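Local coordinates for uncharacterized ParM protein (PDB 3JS6), which probably forms actin-like filaments that segregate plasmid DNA in Staphylococcus aureus, at residues 216-229 against 262-276. Sequence-based numbering, arbitrary orientation.
Sequences KGTIDFYKRIASHV and FKDEFYKEQDSLIEE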
# COMPACT_ATOMS: atom_id res chain seq x y z
N LYS A 216 -11.36 13.87 6.14
CA LYS A 216 -12.29 13.02 6.88
C LYS A 216 -12.12 11.62 6.30
O LYS A 216 -12.04 11.46 5.09
CB LYS A 216 -13.73 13.51 6.68
CG LYS A 216 -13.97 14.94 7.17
CD LYS A 216 -15.04 15.67 6.35
CE LYS A 216 -16.40 14.99 6.46
NZ LYS A 216 -17.46 15.76 5.74
N GLY A 217 -12.06 10.61 7.17
CA GLY A 217 -11.89 9.25 6.70
C GLY A 217 -12.85 8.28 7.34
O GLY A 217 -13.87 8.68 7.90
N THR A 218 -12.53 6.99 7.26
CA THR A 218 -13.39 5.96 7.83
C THR A 218 -13.50 6.08 9.36
O THR A 218 -14.55 5.80 9.93
CB THR A 218 -12.90 4.56 7.45
OG1 THR A 218 -11.57 4.35 7.95
CG2 THR A 218 -12.91 4.40 5.93
N ILE A 219 -12.42 6.50 10.01
CA ILE A 219 -12.42 6.68 11.46
C ILE A 219 -13.49 7.73 11.79
O ILE A 219 -14.34 7.51 12.66
CB ILE A 219 -11.02 7.15 11.95
CG1 ILE A 219 -10.01 6.02 11.74
CG2 ILE A 219 -11.08 7.58 13.41
CD1 ILE A 219 -8.57 6.39 12.00
N ASP A 220 -13.48 8.85 11.08
CA ASP A 220 -14.48 9.89 11.28
C ASP A 220 -15.89 9.36 11.00
O ASP A 220 -16.86 9.73 11.68
CB ASP A 220 -14.22 11.08 10.36
CG ASP A 220 -12.95 11.81 10.70
OD1 ASP A 220 -12.97 12.59 11.69
OD2 ASP A 220 -11.94 11.60 9.99
N PHE A 221 -16.00 8.51 9.99
CA PHE A 221 -17.29 7.93 9.62
C PHE A 221 -17.88 7.14 10.79
O PHE A 221 -18.96 7.47 11.30
CB PHE A 221 -17.12 6.99 8.41
CG PHE A 221 -18.42 6.45 7.86
CD1 PHE A 221 -19.40 7.31 7.36
CD2 PHE A 221 -18.65 5.08 7.81
CE1 PHE A 221 -20.57 6.81 6.81
CE2 PHE A 221 -19.83 4.56 7.26
CZ PHE A 221 -20.79 5.43 6.76
N TYR A 222 -17.16 6.11 11.20
CA TYR A 222 -17.57 5.23 12.28
C TYR A 222 -17.76 5.98 13.59
O TYR A 222 -18.58 5.59 14.43
CB TYR A 222 -16.54 4.10 12.47
CG TYR A 222 -16.52 3.07 11.35
CD1 TYR A 222 -15.54 3.11 10.36
CD2 TYR A 222 -17.47 2.05 11.29
CE1 TYR A 222 -15.51 2.15 9.34
CE2 TYR A 222 -17.44 1.08 10.28
CZ TYR A 222 -16.45 1.15 9.30
OH TYR A 222 -16.41 0.20 8.30
N LYS A 223 -16.99 7.05 13.78
CA LYS A 223 -17.10 7.85 15.00
C LYS A 223 -18.39 8.65 14.98
O LYS A 223 -19.11 8.71 15.97
CB LYS A 223 -15.90 8.79 15.12
CG LYS A 223 -14.84 8.32 16.11
CD LYS A 223 -15.04 8.95 17.50
CE LYS A 223 -16.41 8.65 18.12
NZ LYS A 223 -16.65 7.20 18.41
N ARG A 224 -18.67 9.26 13.84
CA ARG A 224 -19.87 10.07 13.69
C ARG A 224 -21.10 9.17 13.83
O ARG A 224 -22.16 9.62 14.26
CB ARG A 224 -19.86 10.76 12.32
CG ARG A 224 -20.87 11.88 12.16
CD ARG A 224 -20.95 12.35 10.71
NE ARG A 224 -19.70 12.96 10.26
CZ ARG A 224 -19.38 14.23 10.44
NH1 ARG A 224 -20.23 15.05 11.07
NH2 ARG A 224 -18.22 14.70 10.00
N ILE A 225 -20.96 7.89 13.49
CA ILE A 225 -22.08 6.96 13.61
C ILE A 225 -22.24 6.52 15.07
O ILE A 225 -23.34 6.60 15.63
CB ILE A 225 -21.87 5.70 12.71
CG1 ILE A 225 -22.17 6.06 11.25
CG2 ILE A 225 -22.78 4.56 13.17
CD1 ILE A 225 -21.89 4.95 10.28
N ALA A 226 -21.14 6.09 15.68
CA ALA A 226 -21.14 5.64 17.07
C ALA A 226 -21.69 6.72 18.01
O ALA A 226 -22.19 6.41 19.09
CB ALA A 226 -19.73 5.26 17.50
N SER A 227 -21.58 7.97 17.59
CA SER A 227 -22.07 9.09 18.39
C SER A 227 -23.60 9.20 18.35
O SER A 227 -24.25 9.20 19.40
CB SER A 227 -21.44 10.40 17.91
OG SER A 227 -21.83 10.71 16.58
N HIS A 228 -24.17 9.29 17.16
CA HIS A 228 -25.62 9.40 17.01
C HIS A 228 -26.32 8.25 17.74
O HIS A 228 -27.38 8.44 18.34
CB HIS A 228 -26.00 9.42 15.53
CG HIS A 228 -25.56 10.65 14.82
ND1 HIS A 228 -24.29 11.18 14.94
CD2 HIS A 228 -26.22 11.47 13.95
CE1 HIS A 228 -24.18 12.26 14.19
NE2 HIS A 228 -25.34 12.46 13.58
N VAL A 229 -25.72 7.06 17.68
CA VAL A 229 -26.27 5.88 18.33
C VAL A 229 -26.08 5.97 19.85
O VAL A 229 -26.63 5.15 20.60
CB VAL A 229 -25.60 4.58 17.80
CG1 VAL A 229 -26.18 3.37 18.51
CG2 VAL A 229 -25.82 4.46 16.30
N PHE A 262 -28.11 -0.33 13.84
CA PHE A 262 -27.84 1.07 13.55
C PHE A 262 -27.98 1.39 12.07
O PHE A 262 -27.44 2.39 11.59
CB PHE A 262 -26.43 1.45 14.02
CG PHE A 262 -25.35 0.56 13.47
CD1 PHE A 262 -25.03 -0.63 14.10
CD2 PHE A 262 -24.65 0.92 12.32
CE1 PHE A 262 -24.02 -1.46 13.60
CE2 PHE A 262 -23.64 0.11 11.81
CZ PHE A 262 -23.33 -1.09 12.45
N LYS A 263 -28.71 0.54 11.36
CA LYS A 263 -28.92 0.70 9.93
C LYS A 263 -29.30 2.12 9.50
O LYS A 263 -28.80 2.62 8.49
CB LYS A 263 -30.00 -0.27 9.44
CG LYS A 263 -30.25 -0.22 7.94
CD LYS A 263 -31.56 0.46 7.60
CE LYS A 263 -32.76 -0.36 8.07
NZ LYS A 263 -34.06 0.20 7.57
N ASP A 264 -30.18 2.75 10.27
CA ASP A 264 -30.66 4.10 9.98
C ASP A 264 -29.55 5.14 10.03
O ASP A 264 -29.43 6.01 9.16
CB ASP A 264 -31.76 4.47 10.99
CG ASP A 264 -32.67 5.56 10.48
OD1 ASP A 264 -32.17 6.51 9.82
OD2 ASP A 264 -33.89 5.48 10.76
N GLU A 265 -28.74 5.04 11.08
CA GLU A 265 -27.63 5.96 11.28
C GLU A 265 -26.67 5.83 10.11
O GLU A 265 -26.36 6.81 9.44
CB GLU A 265 -26.91 5.65 12.59
CG GLU A 265 -27.63 6.14 13.86
CD GLU A 265 -28.77 5.23 14.31
OE1 GLU A 265 -29.75 5.05 13.55
OE2 GLU A 265 -28.68 4.69 15.43
N PHE A 266 -26.21 4.60 9.88
CA PHE A 266 -25.28 4.31 8.80
C PHE A 266 -25.68 5.05 7.53
O PHE A 266 -24.95 5.94 7.08
CB PHE A 266 -25.24 2.81 8.52
CG PHE A 266 -24.24 2.43 7.47
CD1 PHE A 266 -22.94 2.10 7.82
CD2 PHE A 266 -24.60 2.44 6.12
CE1 PHE A 266 -22.01 1.78 6.84
CE2 PHE A 266 -23.68 2.13 5.14
CZ PHE A 266 -22.38 1.80 5.50
N TYR A 267 -26.83 4.71 6.97
CA TYR A 267 -27.29 5.33 5.74
C TYR A 267 -27.32 6.85 5.80
O TYR A 267 -27.18 7.51 4.78
CB TYR A 267 -28.68 4.81 5.35
CG TYR A 267 -28.71 3.35 4.95
CD1 TYR A 267 -29.78 2.84 4.20
CD2 TYR A 267 -27.70 2.47 5.33
CE1 TYR A 267 -29.84 1.49 3.86
CE2 TYR A 267 -27.75 1.13 4.99
CZ TYR A 267 -28.81 0.64 4.26
OH TYR A 267 -28.87 -0.70 3.95
N LYS A 268 -27.51 7.40 6.99
CA LYS A 268 -27.56 8.85 7.15
C LYS A 268 -26.17 9.47 7.07
O LYS A 268 -25.95 10.44 6.35
CB LYS A 268 -28.24 9.22 8.47
CG LYS A 268 -29.69 9.71 8.33
CD LYS A 268 -30.47 9.04 7.20
CE LYS A 268 -30.26 9.76 5.86
NZ LYS A 268 -31.06 9.17 4.73
N GLU A 269 -25.23 8.90 7.81
CA GLU A 269 -23.87 9.40 7.79
C GLU A 269 -23.31 9.23 6.37
O GLU A 269 -22.76 10.17 5.80
CB GLU A 269 -23.02 8.61 8.78
CG GLU A 269 -22.31 9.46 9.83
CD GLU A 269 -23.28 10.14 10.80
OE1 GLU A 269 -24.02 11.05 10.39
OE2 GLU A 269 -23.29 9.75 11.99
N GLN A 270 -23.45 8.03 5.81
CA GLN A 270 -22.93 7.76 4.47
C GLN A 270 -23.63 8.62 3.41
O GLN A 270 -23.03 8.99 2.40
CB GLN A 270 -23.10 6.28 4.12
CG GLN A 270 -24.45 5.93 3.50
CD GLN A 270 -24.32 5.16 2.19
OE1 GLN A 270 -25.19 5.26 1.32
NE2 GLN A 270 -23.24 4.40 2.05
N ASP A 271 -24.89 8.95 3.63
CA ASP A 271 -25.62 9.77 2.67
C ASP A 271 -24.96 11.13 2.52
O ASP A 271 -24.84 11.66 1.41
CB ASP A 271 -27.06 9.97 3.14
CG ASP A 271 -28.05 9.23 2.27
OD1 ASP A 271 -27.94 7.99 2.17
OD2 ASP A 271 -28.93 9.90 1.69
N SER A 272 -24.53 11.68 3.65
CA SER A 272 -23.87 12.98 3.67
C SER A 272 -22.44 12.91 3.16
O SER A 272 -21.96 13.83 2.50
CB SER A 272 -23.89 13.55 5.09
OG SER A 272 -23.49 12.58 6.04
N LEU A 273 -21.75 11.82 3.48
CA LEU A 273 -20.38 11.64 3.03
C LEU A 273 -20.38 11.62 1.50
O LEU A 273 -19.62 12.35 0.85
CB LEU A 273 -19.82 10.34 3.59
CG LEU A 273 -18.33 10.02 3.44
CD1 LEU A 273 -17.92 9.08 4.55
CD2 LEU A 273 -18.05 9.41 2.09
N ILE A 274 -21.26 10.81 0.91
CA ILE A 274 -21.31 10.71 -0.53
C ILE A 274 -21.75 11.99 -1.22
O ILE A 274 -21.25 12.34 -2.29
CB ILE A 274 -22.22 9.54 -0.98
CG1 ILE A 274 -21.59 8.21 -0.54
CG2 ILE A 274 -22.39 9.56 -2.48
CD1 ILE A 274 -22.36 6.98 -0.98
N GLU A 275 -22.69 12.71 -0.61
CA GLU A 275 -23.13 13.95 -1.23
C GLU A 275 -21.97 14.95 -1.22
O GLU A 275 -21.76 15.68 -2.17
CB GLU A 275 -24.34 14.53 -0.47
CG GLU A 275 -24.65 15.99 -0.79
CD GLU A 275 -25.28 16.18 -2.16
OE1 GLU A 275 -24.60 15.93 -3.18
OE2 GLU A 275 -26.45 16.60 -2.21
N GLU A 276 -21.22 14.95 -0.14
CA GLU A 276 -20.10 15.87 -0.06
C GLU A 276 -19.03 15.53 -1.10
O GLU A 276 -18.52 16.41 -1.80
CB GLU A 276 -19.47 15.84 1.33
CG GLU A 276 -18.27 16.76 1.45
CD GLU A 276 -17.74 16.85 2.86
OE1 GLU A 276 -18.57 17.06 3.77
OE2 GLU A 276 -16.52 16.74 3.06
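F221 drives its ring between F266, E269, Q270 and L273, a knob-into-hole fit with one aromatic at its wall. The ring edge faces F266: the planes stand 82° apart with centroids separated by 5.4 Å, an offset edge-to-face pair in which F221 CZ lies above one face of F266, toward its rim. Elsewhere on the F221 rim, near the ring plane, the backbone N of Q270 comes 3.3 Å from F221 CE1, while L273 CD1 approaches F221 CD1 obliquely at 3.6 Å. The first torsion places the F221 CG anti to the backbone N (chi1 -174°), carrying the ring across to helix 263-284. I225 links the two rings, its CD1 resting over one face of F221 and also 3.9 Å from F266 CD1.

E269 is the reciprocal knob, set among F221, R224, I225 and H228. Its OE2 stands above the centre of the H228 ring, and its CG packs on the R224 methylenes, 3.3 Å from R224 CD; the opposite charges are near but not in contact. Beyond it, V229 CG2 lies 3.8 Å from F262 CB and against E265 CG, which also touches H228 CB. At the other end, K216 NZ forms a salt bridge with E276 OE1 at 2.6 Å, the two side chains arriving from opposite directions.

Segments 218-228 and 263-276 run at 136° with axes 9.4 Å apart at closest approach, and both belong to the MreB-like C-terminal part of the actin-type fold. Helix 218-228 follows strand 205-214, an outermost strand of the five-stranded sheet.

D220 OD2 accepts from the N of N-cap residue G217, the side-chain-to-N-cap half of a capping box, G217 having no side chain to return the bond. S272 OG donates to E269 O. Further out, H304 adds a second edge-to-face ring to F221, I303 of helix 301-311 touches F266, and Q270 OE1 is hydrogen-bonded to S307 OG.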